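Local structure of acetyl xylan esterase (Geobacillus stearothermophilus, 5BN1) at residues I12-T17 and G90-W95; V85-G90 and A115-L120; K59-N64 and E74-A79; Y98-P101 and E105-V108. The protein removes acetyl groups from the xylose units of xylan and xylo-oligosaccharides, working as a serine esterase of the GDSL family in a donut-shaped octamer. The protein carries 1 engineered substitution. All coordinates share one frame; numbering follows the deposited sequence.

Contact 1 of 4, residues I12-T17 and G90-W95; sequences IGDSIT and GINDVW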
loop_
_atom_site.group_PDB
_atom_site.type_symbol
_atom_site.label_atom_id
_atom_site.label_comp_id
_atom_site.label_asym_id
_atom_site.label_seq_id
_atom_site.Cartn_x
_atom_site.Cartn_y
_atom_site.Cartn_z
ATOM N N ILE A 12 4.894 -10.239 -30.482
ATOM C CA ILE A 12 4.961 -8.812 -30.334
ATOM C C ILE A 12 3.605 -8.190 -30.763
ATOM O O ILE A 12 2.857 -8.733 -31.577
ATOM C CB ILE A 12 6.195 -8.150 -30.962
ATOM C CG1 ILE A 12 6.448 -6.738 -30.431
ATOM C CG2 ILE A 12 6.089 -8.248 -32.484
ATOM C CD1 ILE A 12 7.821 -6.120 -30.761
ATOM N N GLY A 13 3.252 -7.087 -30.087
ATOM C CA GLY A 13 2.022 -6.455 -30.292
ATOM C C GLY A 13 1.759 -5.464 -29.158
ATOM O O GLY A 13 2.649 -4.909 -28.547
ATOM N N ASP A 14 0.436 -5.237 -28.958
ATOM C CA ASP A 14 -0.110 -4.255 -27.978
ATOM C C ASP A 14 -0.599 -4.942 -26.689
ATOM O O ASP A 14 -0.131 -5.988 -26.377
ATOM C CB ASP A 14 -1.141 -3.426 -28.717
ATOM C CG ASP A 14 -2.223 -4.227 -29.288
ATOM O OD1 ASP A 14 -2.565 -5.308 -28.754
ATOM O OD2 ASP A 14 -2.745 -3.882 -30.360
ATOM N N SER A 15 -1.570 -4.305 -26.042
ATOM C CA SER A 15 -2.061 -4.924 -24.794
ATOM C C SER A 15 -2.605 -6.307 -24.942
ATOM O O SER A 15 -2.520 -7.128 -24.026
ATOM C CB SER A 15 -3.176 -4.107 -24.124
ATOM O OG SER A 15 -4.255 -3.918 -25.062
ATOM N N ILE A 16 -3.154 -6.660 -26.071
ATOM C CA ILE A 16 -3.769 -7.998 -26.304
ATOM C C ILE A 16 -2.673 -9.021 -26.158
ATOM O O ILE A 16 -2.922 -10.145 -25.725
ATOM C CB ILE A 16 -4.553 -8.051 -27.642
ATOM C CG1 ILE A 16 -5.566 -6.920 -27.730
ATOM C CG2 ILE A 16 -5.216 -9.441 -27.768
ATOM C CD1 ILE A 16 -6.553 -6.808 -26.621
ATOM N N THR A 17 -1.488 -8.683 -26.664
ATOM C CA THR A 17 -0.312 -9.500 -26.601
ATOM C C THR A 17 0.310 -9.438 -25.191
ATOM O O THR A 17 0.593 -10.492 -24.583
ATOM C CB THR A 17 0.689 -9.189 -27.756
ATOM O OG1 THR A 17 -0.019 -9.415 -28.953
ATOM C CG2 THR A 17 1.928 -10.097 -27.667
ATOM N N GLY A 90 -2.264 -3.036 -34.864
ATOM C CA GLY A 90 -3.298 -2.264 -35.636
ATOM C C GLY A 90 -4.491 -1.831 -34.842
ATOM O O GLY A 90 -5.150 -0.902 -35.214
ATOM N N ILE A 91 -4.805 -2.539 -33.727
ATOM C CA ILE A 91 -5.928 -2.090 -32.947
ATOM C C ILE A 91 -5.816 -0.635 -32.521
ATOM O O ILE A 91 -6.771 0.117 -32.673
ATOM C CB ILE A 91 -6.152 -2.998 -31.738
ATOM C CG1 ILE A 91 -6.718 -4.336 -32.178
ATOM C CG2 ILE A 91 -7.159 -2.345 -30.741
ATOM C CD1 ILE A 91 -6.783 -5.429 -31.125
ATOM N N ASN A 92 -4.662 -0.218 -32.008
ATOM C CA ASN A 92 -4.481 1.120 -31.502
ATOM C C ASN A 92 -4.350 2.129 -32.659
ATOM O O ASN A 92 -4.846 3.238 -32.600
ATOM C CB ASN A 92 -3.360 1.218 -30.571
ATOM C CG ASN A 92 -3.651 0.465 -29.291
ATOM O OD1 ASN A 92 -4.704 0.746 -28.666
ATOM N ND2 ASN A 92 -2.788 -0.329 -28.848
ATOM N N ASP A 93 -3.675 1.674 -33.740
ATOM C CA ASP A 93 -3.519 2.466 -34.953
ATOM C C ASP A 93 -4.847 2.989 -35.418
ATOM O O ASP A 93 -4.966 4.144 -35.881
ATOM C CB ASP A 93 -2.848 1.608 -35.997
ATOM C CG ASP A 93 -1.596 0.935 -35.519
ATOM O OD1 ASP A 93 -1.650 0.106 -34.517
ATOM O OD2 ASP A 93 -0.464 1.137 -36.050
ATOM N N VAL A 94 -5.884 2.163 -35.359
ATOM C CA VAL A 94 -7.242 2.412 -35.671
ATOM C C VAL A 94 -7.940 3.151 -34.516
ATOM O O VAL A 94 -8.632 4.130 -34.723
ATOM C CB VAL A 94 -7.970 1.135 -36.051
ATOM C CG1 VAL A 94 -9.409 1.374 -36.251
ATOM C CG2 VAL A 94 -7.332 0.537 -37.339
ATOM N N TRP A 95 -7.899 2.533 -33.343
ATOM C CA TRP A 95 -8.756 3.011 -32.218
ATOM C C TRP A 95 -8.559 4.476 -31.953
ATOM O O TRP A 95 -9.537 5.169 -31.704
ATOM C CB TRP A 95 -8.457 2.188 -30.987
ATOM C CG TRP A 95 -9.553 2.127 -29.949
ATOM C CD1 TRP A 95 -10.830 2.567 -30.044
ATOM C CD2 TRP A 95 -9.485 1.308 -28.765
ATOM N NE1 TRP A 95 -11.554 2.200 -28.906
ATOM C CE2 TRP A 95 -10.746 1.419 -28.118
ATOM C CE3 TRP A 95 -8.464 0.616 -28.170
ATOM C CZ2 TRP A 95 -11.000 0.692 -26.926
ATOM C CZ3 TRP A 95 -8.691 -0.031 -26.971
ATOM C CH2 TRP A 95 -9.973 0.028 -26.389
HETATM O O HOH W 1 -2.151 -1.867 -32.091
HETATM O O HOH W 2 -3.533 -5.123 -32.669
#

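Contact 2 of 4, residues V85-G90 and A115-L120; sequences VSIMIG and ATLRSL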
loop_
_atom_site.group_PDB
_atom_site.type_symbol
_atom_site.label_atom_id
_atom_site.label_comp_id
_atom_site.label_asym_id
_atom_site.label_seq_id
_atom_site.Cartn_x
_atom_site.Cartn_y
_atom_site.Cartn_z
ATOM N N VAL A 85 8.653 -14.987 -35.465
ATOM C CA VAL A 85 8.091 -13.743 -34.939
ATOM C C VAL A 85 6.644 -13.651 -35.320
ATOM O O VAL A 85 6.204 -13.691 -36.449
ATOM C CB VAL A 85 8.830 -12.468 -35.454
ATOM C CG1 VAL A 85 8.215 -11.164 -34.895
ATOM C CG2 VAL A 85 10.254 -12.501 -35.062
ATOM N N SER A 86 5.784 -13.523 -34.281
ATOM C CA SER A 86 4.340 -13.339 -34.377
ATOM C C SER A 86 4.017 -11.857 -34.053
ATOM O O SER A 86 4.478 -11.315 -33.055
ATOM C CB SER A 86 3.516 -14.207 -33.401
ATOM O OG SER A 86 2.166 -14.012 -33.547
ATOM N N ILE A 87 3.351 -11.225 -35.009
ATOM C CA ILE A 87 2.987 -9.805 -34.917
ATOM C C ILE A 87 1.478 -9.706 -34.912
ATOM O O ILE A 87 0.770 -10.159 -35.793
ATOM C CB ILE A 87 3.540 -8.951 -36.109
ATOM C CG1 ILE A 87 5.036 -9.243 -36.212
ATOM C CG2 ILE A 87 3.164 -7.498 -35.925
ATOM C CD1 ILE A 87 5.563 -8.753 -37.590
ATOM N N MET A 88 0.919 -8.956 -33.910
ATOM C CA MET A 88 -0.502 -8.555 -33.904
ATOM C C MET A 88 -0.549 -7.107 -33.478
ATOM O O MET A 88 -0.387 -6.686 -32.346
ATOM C CB MET A 88 -1.427 -9.386 -32.978
ATOM C CG MET A 88 -2.864 -8.987 -33.161
ATOM S SD MET A 88 -4.093 -10.163 -32.562
ATOM C CE MET A 88 -3.503 -10.407 -30.907
ATOM N N ILE A 89 -0.750 -6.268 -34.535
ATOM C CA ILE A 89 -0.728 -4.808 -34.356
ATOM C C ILE A 89 -1.707 -4.166 -35.307
ATOM O O ILE A 89 -2.080 -4.707 -36.367
ATOM C CB ILE A 89 0.678 -4.243 -34.539
ATOM C CG1 ILE A 89 0.897 -2.878 -33.856
ATOM C CG2 ILE A 89 1.047 -4.252 -36.075
ATOM C CD1 ILE A 89 1.024 -3.006 -32.325
ATOM N N GLY A 90 -2.264 -3.036 -34.864
ATOM C CA GLY A 90 -3.298 -2.264 -35.636
ATOM C C GLY A 90 -4.491 -1.831 -34.842
ATOM O O GLY A 90 -5.150 -0.902 -35.214
ATOM N N ALA A 115 3.091 0.940 -44.831
ATOM C CA ALA A 115 4.517 1.014 -45.104
ATOM C C ALA A 115 5.392 0.577 -44.038
ATOM O O ALA A 115 6.404 -0.103 -44.268
ATOM C CB ALA A 115 4.853 2.443 -45.414
ATOM N N THR A 116 4.993 0.841 -42.741
ATOM C CA THR A 116 5.816 0.475 -41.637
ATOM C C THR A 116 5.725 -1.080 -41.407
ATOM O O THR A 116 6.757 -1.703 -41.224
ATOM C CB THR A 116 5.379 1.234 -40.363
ATOM O OG1 THR A 116 5.444 2.666 -40.590
ATOM C CG2 THR A 116 6.236 0.877 -39.180
ATOM N N LEU A 117 4.539 -1.633 -41.463
ATOM C CA LEU A 117 4.385 -3.060 -41.203
ATOM C C LEU A 117 5.165 -3.833 -42.279
ATOM O O LEU A 117 5.883 -4.766 -41.965
ATOM C CB LEU A 117 2.949 -3.483 -41.167
ATOM C CG LEU A 117 2.684 -4.987 -40.836
ATOM C CD1 LEU A 117 3.333 -5.406 -39.525
ATOM C CD2 LEU A 117 1.210 -5.254 -40.828
ATOM N N ARG A 118 4.959 -3.370 -43.495
ATOM C CA ARG A 118 5.625 -4.016 -44.647
ATOM C C ARG A 118 7.108 -3.967 -44.433
ATOM O O ARG A 118 7.811 -4.980 -44.672
ATOM C CB ARG A 118 5.171 -3.383 -45.972
ATOM C CG ARG A 118 5.919 -3.947 -47.187
ATOM C CD ARG A 118 5.235 -3.358 -48.389
ATOM N NE ARG A 118 5.961 -3.783 -49.575
ATOM C CZ ARG A 118 7.015 -3.148 -50.007
ATOM N NH1 ARG A 118 7.572 -2.070 -49.504
ATOM N NH2 ARG A 118 7.578 -3.637 -51.142
ATOM N N SER A 119 7.671 -2.819 -44.080
ATOM C CA SER A 119 9.057 -2.711 -43.882
ATOM C C SER A 119 9.611 -3.558 -42.779
ATOM O O SER A 119 10.695 -4.204 -42.893
ATOM C CB SER A 119 9.451 -1.278 -43.588
ATOM O OG SER A 119 10.817 -1.135 -43.331
ATOM N N LEU A 120 8.876 -3.669 -41.679
ATOM C CA LEU A 120 9.291 -4.508 -40.582
ATOM C C LEU A 120 9.326 -5.983 -41.065
ATOM O O LEU A 120 10.229 -6.713 -40.635
ATOM C CB LEU A 120 8.321 -4.352 -39.365
ATOM C CG LEU A 120 8.555 -3.019 -38.688
ATOM C CD1 LEU A 120 7.465 -2.869 -37.598
ATOM C CD2 LEU A 120 9.863 -2.739 -38.055
#

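Contact 3 of 4, residues K59-N64 and E74-A79; sequences KGISGN and EEDVIA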
loop_
_atom_site.group_PDB
_atom_site.type_symbol
_atom_site.label_atom_id
_atom_site.label_comp_id
_atom_site.label_asym_id
_atom_site.label_seq_id
_atom_site.Cartn_x
_atom_site.Cartn_y
_atom_site.Cartn_z
ATOM N N LYS A 59 6.876 -9.915 -26.044
ATOM C CA LYS A 59 7.286 -8.537 -26.167
ATOM C C LYS A 59 6.162 -7.541 -26.407
ATOM O O LYS A 59 6.356 -6.405 -26.859
ATOM C CB LYS A 59 8.438 -8.361 -27.233
ATOM C CG LYS A 59 9.713 -9.047 -26.752
ATOM C CD LYS A 59 10.380 -8.366 -25.645
ATOM C CE LYS A 59 11.820 -8.880 -25.413
ATOM N NZ LYS A 59 12.522 -8.111 -24.357
ATOM N N GLY A 60 4.936 -7.954 -26.062
ATOM C CA GLY A 60 3.793 -7.050 -26.166
ATOM C C GLY A 60 3.937 -5.840 -25.279
ATOM O O GLY A 60 4.501 -6.002 -24.120
ATOM N N ILE A 61 3.473 -4.665 -25.714
ATOM C CA ILE A 61 3.408 -3.523 -24.867
ATOM C C ILE A 61 2.084 -2.810 -25.043
ATOM O O ILE A 61 1.726 -2.362 -26.130
ATOM C CB ILE A 61 4.582 -2.585 -25.133
ATOM C CG1 ILE A 61 5.844 -3.298 -24.803
ATOM C CG2 ILE A 61 4.490 -1.313 -24.334
ATOM C CD1 ILE A 61 7.076 -2.471 -24.862
ATOM N N SER A 62 1.331 -2.656 -23.929
ATOM C CA SER A 62 0.073 -1.972 -23.972
ATOM C C SER A 62 0.186 -0.591 -24.586
ATOM O O SER A 62 1.114 0.153 -24.261
ATOM C CB SER A 62 -0.421 -1.835 -22.490
ATOM O OG SER A 62 -1.704 -1.218 -22.521
ATOM N N GLY A 63 -0.785 -0.251 -25.443
ATOM C CA GLY A 63 -0.881 0.999 -26.140
ATOM C C GLY A 63 -0.210 1.112 -27.483
ATOM O O GLY A 63 -0.369 2.139 -28.120
ATOM N N ASN A 64 0.621 0.138 -27.778
ATOM C CA ASN A 64 1.454 0.318 -29.013
ATOM C C ASN A 64 0.651 0.287 -30.315
ATOM O O ASN A 64 -0.331 -0.402 -30.488
ATOM C CB ASN A 64 2.514 -0.784 -29.094
ATOM C CG ASN A 64 3.753 -0.560 -28.344
ATOM O OD1 ASN A 64 3.927 0.392 -27.479
ATOM N ND2 ASN A 64 4.679 -1.312 -28.754
ATOM N N GLU A 74 14.633 -3.070 -33.077
ATOM C CA GLU A 74 15.976 -3.603 -33.007
ATOM C C GLU A 74 16.234 -4.280 -31.666
ATOM O O GLU A 74 16.768 -5.393 -31.646
ATOM C CB GLU A 74 16.984 -2.440 -33.168
ATOM C CG GLU A 74 18.455 -2.846 -33.199
ATOM C CD GLU A 74 18.813 -3.893 -34.233
ATOM O OE1 GLU A 74 19.617 -4.793 -33.821
ATOM O OE2 GLU A 74 18.304 -3.831 -35.408
ATOM N N GLU A 75 15.898 -3.608 -30.594
ATOM C CA GLU A 75 16.129 -4.132 -29.278
ATOM C C GLU A 75 15.197 -5.275 -28.942
ATOM O O GLU A 75 15.564 -6.295 -28.379
ATOM C CB GLU A 75 16.133 -3.000 -28.298
ATOM C CG GLU A 75 15.874 -3.249 -26.832
ATOM C CD GLU A 75 15.249 -1.965 -26.215
ATOM O OE1 GLU A 75 13.988 -1.714 -26.346
ATOM O OE2 GLU A 75 16.055 -1.175 -25.644
ATOM N N ASP A 76 13.915 -5.116 -29.276
ATOM C CA ASP A 76 12.930 -6.108 -28.801
ATOM C C ASP A 76 12.609 -7.259 -29.689
ATOM O O ASP A 76 12.046 -8.283 -29.244
ATOM C CB ASP A 76 11.563 -5.405 -28.433
ATOM C CG ASP A 76 11.654 -4.557 -27.211
ATOM O OD1 ASP A 76 12.707 -4.553 -26.461
ATOM O OD2 ASP A 76 10.694 -3.822 -26.865
ATOM N N VAL A 77 13.074 -7.216 -30.948
ATOM C CA VAL A 77 12.899 -8.294 -31.840
ATOM C C VAL A 77 14.280 -8.770 -32.334
ATOM O O VAL A 77 14.682 -9.869 -32.034
ATOM C CB VAL A 77 11.988 -7.981 -33.023
ATOM C CG1 VAL A 77 11.810 -9.088 -33.958
ATOM C CG2 VAL A 77 10.582 -7.533 -32.488
ATOM N N ILE A 78 14.915 -7.923 -33.139
ATOM C CA ILE A 78 16.170 -8.400 -33.814
ATOM C C ILE A 78 17.184 -8.901 -32.855
ATOM O O ILE A 78 17.692 -10.024 -33.058
ATOM C CB ILE A 78 16.751 -7.245 -34.705
ATOM C CG1 ILE A 78 15.760 -6.779 -35.749
ATOM C CG2 ILE A 78 18.012 -7.820 -35.429
ATOM C CD1 ILE A 78 15.093 -7.736 -36.549
ATOM N N ALA A 79 17.447 -8.190 -31.800
ATOM C CA ALA A 79 18.504 -8.496 -30.852
ATOM C C ALA A 79 18.166 -9.761 -30.025
ATOM O O ALA A 79 19.061 -10.333 -29.424
ATOM C CB ALA A 79 18.771 -7.321 -30.001
#

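Contact 4 of 4, residues Y98-P101 and E105-V108; sequences YDLP and EKHV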
loop_
_atom_site.group_PDB
_atom_site.type_symbol
_atom_site.label_atom_id
_atom_site.label_comp_id
_atom_site.label_asym_id
_atom_site.label_seq_id
_atom_site.Cartn_x
_atom_site.Cartn_y
_atom_site.Cartn_z
ATOM N N TYR A 98 -10.763 6.980 -33.590
ATOM C CA TYR A 98 -12.124 6.997 -33.109
ATOM C C TYR A 98 -12.273 7.435 -31.639
ATOM O O TYR A 98 -13.297 8.113 -31.391
ATOM C CB TYR A 98 -12.731 5.555 -33.315
ATOM C CG TYR A 98 -12.896 5.272 -34.813
ATOM C CD1 TYR A 98 -13.941 5.806 -35.496
ATOM C CD2 TYR A 98 -11.986 4.467 -35.494
ATOM C CE1 TYR A 98 -14.109 5.627 -36.867
ATOM C CE2 TYR A 98 -12.122 4.308 -36.840
ATOM C CZ TYR A 98 -13.151 4.869 -37.490
ATOM O OH TYR A 98 -13.335 4.759 -38.889
ATOM N N ASP A 99 -11.330 7.132 -30.779
ATOM C CA ASP A 99 -11.433 7.554 -29.349
ATOM C C ASP A 99 -10.834 8.883 -29.094
ATOM O O ASP A 99 -11.261 9.565 -28.104
ATOM C CB ASP A 99 -11.120 6.485 -28.372
ATOM C CG ASP A 99 -9.674 6.193 -28.154
ATOM O OD1 ASP A 99 -8.825 6.723 -28.974
ATOM O OD2 ASP A 99 -9.291 5.509 -27.171
ATOM N N LEU A 100 -9.893 9.333 -29.901
ATOM C CA LEU A 100 -9.214 10.670 -29.779
ATOM C C LEU A 100 -9.207 11.277 -31.185
ATOM O O LEU A 100 -8.083 11.410 -31.719
ATOM C CB LEU A 100 -7.867 10.474 -29.163
ATOM C CG LEU A 100 -7.813 10.032 -27.720
ATOM C CD1 LEU A 100 -6.440 9.676 -27.245
ATOM C CD2 LEU A 100 -8.500 11.100 -26.779
ATOM N N PRO A 101 -10.332 11.575 -31.761
ATOM C CA PRO A 101 -10.437 11.953 -33.160
ATOM C C PRO A 101 -9.680 13.176 -33.559
ATOM O O PRO A 101 -9.321 13.288 -34.743
ATOM C CB PRO A 101 -11.919 12.063 -33.457
ATOM C CG PRO A 101 -12.564 12.265 -32.118
ATOM C CD PRO A 101 -11.709 11.483 -31.180
ATOM N N GLU A 105 -1.862 13.337 -34.390
ATOM C CA GLU A 105 -0.552 12.738 -34.190
ATOM C C GLU A 105 -0.503 11.384 -33.499
ATOM O O GLU A 105 0.489 10.645 -33.653
ATOM C CB GLU A 105 0.367 13.739 -33.408
ATOM C CG GLU A 105 0.052 13.927 -31.881
ATOM C CD GLU A 105 -1.332 14.613 -31.452
ATOM O OE1 GLU A 105 -2.140 15.242 -32.253
ATOM O OE2 GLU A 105 -1.631 14.523 -30.219
ATOM N N LYS A 106 -1.547 10.966 -32.762
ATOM C CA LYS A 106 -1.616 9.657 -32.217
ATOM C C LYS A 106 -2.188 8.566 -33.171
ATOM O O LYS A 106 -2.168 7.350 -32.803
ATOM C CB LYS A 106 -2.583 9.675 -31.023
ATOM C CG LYS A 106 -2.032 10.579 -29.893
ATOM C CD LYS A 106 -2.917 10.265 -28.686
ATOM C CE LYS A 106 -2.356 9.094 -27.829
ATOM N NZ LYS A 106 -1.863 9.637 -26.533
ATOM N N HIS A 107 -2.699 9.059 -34.298
ATOM C CA HIS A 107 -3.342 8.198 -35.335
ATOM C C HIS A 107 -2.209 7.611 -36.166
ATOM O O HIS A 107 -1.286 8.279 -36.453
ATOM C CB HIS A 107 -4.245 8.961 -36.231
ATOM C CG HIS A 107 -5.373 9.687 -35.530
ATOM N ND1 HIS A 107 -6.257 10.483 -36.177
ATOM C CD2 HIS A 107 -5.732 9.702 -34.200
ATOM C CE1 HIS A 107 -7.113 11.010 -35.309
ATOM N NE2 HIS A 107 -6.820 10.529 -34.133
ATOM N N VAL A 108 -2.354 6.372 -36.545
ATOM C CA VAL A 108 -1.460 5.781 -37.574
ATOM C C VAL A 108 -2.378 5.392 -38.696
ATOM O O VAL A 108 -3.088 4.390 -38.662
ATOM C CB VAL A 108 -0.675 4.589 -37.027
ATOM C CG1 VAL A 108 0.141 3.956 -38.131
ATOM C CG2 VAL A 108 0.208 4.957 -35.899
#

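Contact 1 of 4, residues I12-T17 and G90-W95
Asp-14 and Ile-16 face Ile-91 and Asn-92 where two signature blocks of the SGNH (GDSL) hydrolase fold meet: the Gly-Asp-Ser block of the inferred nucleophile Ser-15, and the Gly-x-Asn-Asp block of the inferred transition-state stabiliser Asn-92. Asp-14 CB lies 3.5 Å from ND2 of Asn-92. CG then sits between the backbone N and the carbonyl carbon (chi1 58°), which turns the carboxylate both back to its own helix and forward to the other. Asp-14 OD1 turns back and caps helix 15-18, accepting from Ile-16 N at 3.1 Å on its anti side, somewhat out of the carboxylate plane. Asp-14 OD2 reaches forward, 3.8 Å from Ile-91 CB, and holds two waters. Water 1, 2.7 Å from Asp-14 OD2, also accepts from Gly-90 N and Asn-92 N; water 2 donates to OD2 and accepts from Ile-91 N, at 3.1 Å. One carboxylate thus serves the starts of two helices, directly and through water. With an alanine here, Ile-16 N would probably lose its cap and both waters the acceptor that ties them to the nucleophile's side. The carboxylate and the Asn-92 amide are turned 71° apart, and the amide bonds outward, ND2 to Asn-64 O and OD1 to Arg-96 NH2. Ile-16 and Ile-91 cross at about a right angle, with CG1 of Ile-16 3.9 Å from CD1 of Ile-91.

Contact 2 of 4, residues V85-G90 and A115-L120
Between Ile-87 and Ile-89 on one side and Leu-117 on the other no ring, amide or carboxylate takes part, so there are neither faces nor edges to stack; the contact is methyl against methyl. Its centre is CD1 of Leu-117. Leu-117 CD1 lies 4.2 Å from CG2 of Ile-87 and 4.3 Å from CG2 of Ile-89, so it bridges two side chains that leave the same side of the backbone two residues apart. The leucine gets there because its CG stands opposite the backbone N (chi1 -178°), sending the branch off the helix toward the sheet. Ile-87 and Leu-117 slide past each other in opposite directions. In Ile-89 the bond to CB starts toward the helix, but the longer arm, ending in CD1, then leads away, and CG2 is left to do the touching. Met-88, between the two isoleucines, points away from the helix. The distances are those of ordinary apolar packing, and the buried surface is modest at 109 Å².

In the alpha/beta/alpha sandwich, strand 84-88 is the middle of the five parallel strands, and helix 110-124 lies in the connection that leads from it, by way of helix 91-99, to strand 130-134. Leu-117 also packs on Val-158 and Ile-161 of helix 146-165, and Leu-120 on Trp-73 of helix 66-78, so helix 110-124 contacts both of these helices as well as the sheet.

Contact 3 of 4, residues K59-N64 and E74-A79
Two successive bends in Lys-59, CG beside the backbone N (chi1 -66°) and a second turn at chi2 (-72°), lay its chain alongside the backbone of Asp-76; from there it runs extended to NZ. The methylenes pass over the carbonyl oxygen of Asp-76, Lys-59 CG nearest to that O at 3.5 Å, with CD at 4.0 Å and CE at 3.9 Å. This O is buried and has no hydrogen-bond partner in the model, so the C-H groups of the lysine pass over a carbonyl oxygen that no donor satisfies. Here helix 66-78 widens into a pi-type turn, Ala-79 N bonding back to Glu-74 O at 2.9 Å. The other segment is the loop following strand 55-58, which in this SGNH hydrolase ends in a type II turn from Ile-61 to Asn-64 and carries Gly-63, an inferred transition-state stabiliser. The two side chains cross at about a right angle, and their charged ends do not pair: Lys-59 NZ stays 4.1 Å from Asp-76 OD1, beyond a salt bridge. NZ bonds instead to Pro-24 O, and Asp-76 OD2 pairs with Arg-72, whose NH1 also bonds Lys-59 O. A serine in place of Lys-59 would probably open a gap over the Asp-76 carbonyl and leave Pro-24 O without its ammonium partner.

Contact 4 of 4, residues Y98-P101 and E105-V108
The imidazole of His-107 points its NE2 edge at the backbone of Leu-100, while the side chains of Leu-100 and Lys-106 meet beside it. His-107 NE2 donates to Leu-100 O over 2.9 Å in an almost straight bond (170°). The oxygen lies close to the ring plane, only 6° out of it, whereas the donor stands above the plane of the carbonyl, 35° away from it. Next along the same ring edge, His-107 CE1 comes within 3.2 Å of Pro-101 O, so two consecutive carbonyls line that edge. The other ring nitrogen, ND1, is hydrogen-bonded to Tyr-109 OH, and with both nitrogens engaged the ring's rotation is probably well fixed. Leu-100 and Lys-106 cross obliquely: CD1 of the leucine rests 3.9 Å from CD of the lysine, near the bend at chi3 that turns the rest of the chain. Neighbouring subunits of the octamer border both segments: Asp-99 OD2 bonds Trp-190 NE1 of a second subunit, and Glu-105 OE1 forms a salt bridge with Arg-55 of a third. This side-chain-to-backbone hydrogen bond of His-107 spans the short loop between two helices, from the end of helix 91-99 to the approach to helix 110-124, in the alpha/beta/alpha fold of the SGNH hydrolases.

In the fold
From the N terminus, strand 8-13 leads into residues 12-17, which open the long loop that contact 1 closes at 90-95. Contact 3 lies nested inside that loop, joining the segment after strand 55-58 to the far end of helix 66-78. Strand 84-88 follows and opens contact 2 before contact 1 has closed, so the two cross; they share Gly-90, and their strands are neighbours in the sheet. Contact 4 then closes the short loop beyond helix 91-99, nested within the loop that contact 2 completes on helix 110-124. Asn-92 ND2, bonded to Asn-64 O, links contacts 1 and 3, whereas contacts 3 and 4 do not touch.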